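Local coordinates for YchF GTP-binding protein (Schizosaccharomyces pombe, PDB 1NI3) that hydrolyses ATP, and GTP less efficiently, with magnesium as cofactor, and negatively regulates the G2/M transition of the cell cycle, at residues 326-329 and 330-333. Sequence-based numbering, arbitrary orientation.
Sequences GTKA and PQAA
Lys328 and Ala332 join where the loop after strand 317-324 turns into helix 329-336, a worked example of how the carbonyls at a helix entry begin the i to i+4 bonding. The carbonyl O of Lys328 accepts a nearly straight hydrogen bond from Ala332 N at 3.0 Å (N-H...O 170°). One residue on, Ala333 N reaches Ala329 O at 2.8 Å. Pro330 lacks an N-H, but it sits in the first turn, where no i to i+4 bond would call for one.

The close-packed part is made by the buried Ala329, Pro330, Ala332 and Ala333. Ala332 turns its methyl toward the loop, 3.3 Å from Ala329 O. Thr327, Lys328 and Gln331 are partly exposed. Thr327 has CG2 anti to its N, which lays this methyl obliquely across Gln331 CB at 3.5 Å, while OG1 turns back to bond with Arg324 O. Gln331, bent at chi2 (72°), folds its amide back over the turn beside the Lys328 carbonyl. Only the outgoing chain of Lys328 is loose, leading away to a long, weak ion pair with Glu376. With an alanine at Gln331 the touch on Thr327 CG2 would remain, but the turn would probably lose the amide that covers it beside the Lys328 carbonyl.

Backbone hydrogen bonds between Thr327 and Met379 and between Ala329 and Tyr377 tie this entry to the chain's C-terminal part; it is a strand-to-helix connection of the ubiquitin-like TGS domain, opening on an i to i+4 alpha-helical first turn with proline near its N-terminus.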
loop_
_atom_site.group_PDB
_atom_site.type_symbol
_atom_site.label_atom_id
_atom_site.label_comp_id
_atom_site.label_asym_id
_atom_site.label_seq_id
_atom_site.Cartn_x
_atom_site.Cartn_y
_atom_site.Cartn_z
ATOM N N GLY A 326 11.640 9.471 -2.805
ATOM C CA GLY A 326 12.609 10.545 -2.954
ATOM C C GLY A 326 13.746 10.526 -1.961
ATOM O O GLY A 326 14.359 11.555 -1.692
ATOM N N THR A 327 14.042 9.351 -1.425
ATOM C CA THR A 327 15.086 9.235 -0.432
ATOM C C THR A 327 16.472 9.469 -1.004
ATOM O O THR A 327 16.771 9.110 -2.142
ATOM C CB THR A 327 15.041 7.868 0.231
ATOM O OG1 THR A 327 13.717 7.637 0.726
ATOM C CG2 THR A 327 16.018 7.812 1.391
ATOM N N LYS A 328 17.325 10.072 -0.189
ATOM C CA LYS A 328 18.681 10.355 -0.611
ATOM C C LYS A 328 19.696 9.387 -0.010
ATOM O O LYS A 328 19.572 8.949 1.137
ATOM C CB LYS A 328 19.039 11.811 -0.288
ATOM C CG LYS A 328 18.531 12.812 -1.336
ATOM C CD LYS A 328 18.866 14.272 -0.992
ATOM C CE LYS A 328 18.027 14.789 0.173
ATOM N NZ LYS A 328 18.362 16.194 0.549
ATOM N N ALA A 329 20.696 9.061 -0.825
ATOM C CA ALA A 329 21.770 8.137 -0.483
ATOM C C ALA A 329 22.076 7.958 1.005
ATOM O O ALA A 329 21.980 6.849 1.522
ATOM C CB ALA A 329 23.027 8.538 -1.232
ATOM N N PRO A 330 22.440 9.040 1.715
ATOM C CA PRO A 330 22.735 8.852 3.141
ATOM C C PRO A 330 21.628 8.094 3.871
ATOM O O PRO A 330 21.874 7.039 4.465
ATOM C CB PRO A 330 22.901 10.280 3.652
ATOM C CG PRO A 330 23.449 11.000 2.452
ATOM C CD PRO A 330 22.586 10.455 1.331
ATOM N N GLN A 331 20.408 8.623 3.815
ATOM C CA GLN A 331 19.271 7.982 4.470
ATOM C C GLN A 331 19.124 6.544 3.994
ATOM O O GLN A 331 18.974 5.628 4.801
ATOM C CB GLN A 331 17.982 8.755 4.179
ATOM C CG GLN A 331 17.985 10.179 4.692
ATOM C CD GLN A 331 18.906 11.080 3.885
ATOM O OE1 GLN A 331 19.562 11.962 4.434
ATOM N NE2 GLN A 331 18.938 10.876 2.572
ATOM N N ALA A 332 19.159 6.357 2.680
ATOM C CA ALA A 332 19.040 5.027 2.084
ATOM C C ALA A 332 20.006 4.062 2.754
ATOM O O ALA A 332 19.647 2.946 3.109
ATOM C CB ALA A 332 19.337 5.095 0.599
ATOM N N ALA A 333 21.247 4.503 2.907
ATOM C CA ALA A 333 22.271 3.689 3.533
ATOM C C ALA A 333 21.910 3.459 4.996
ATOM O O ALA A 333 22.145 2.382 5.550
ATOM C CB ALA A 333 23.612 4.383 3.426
#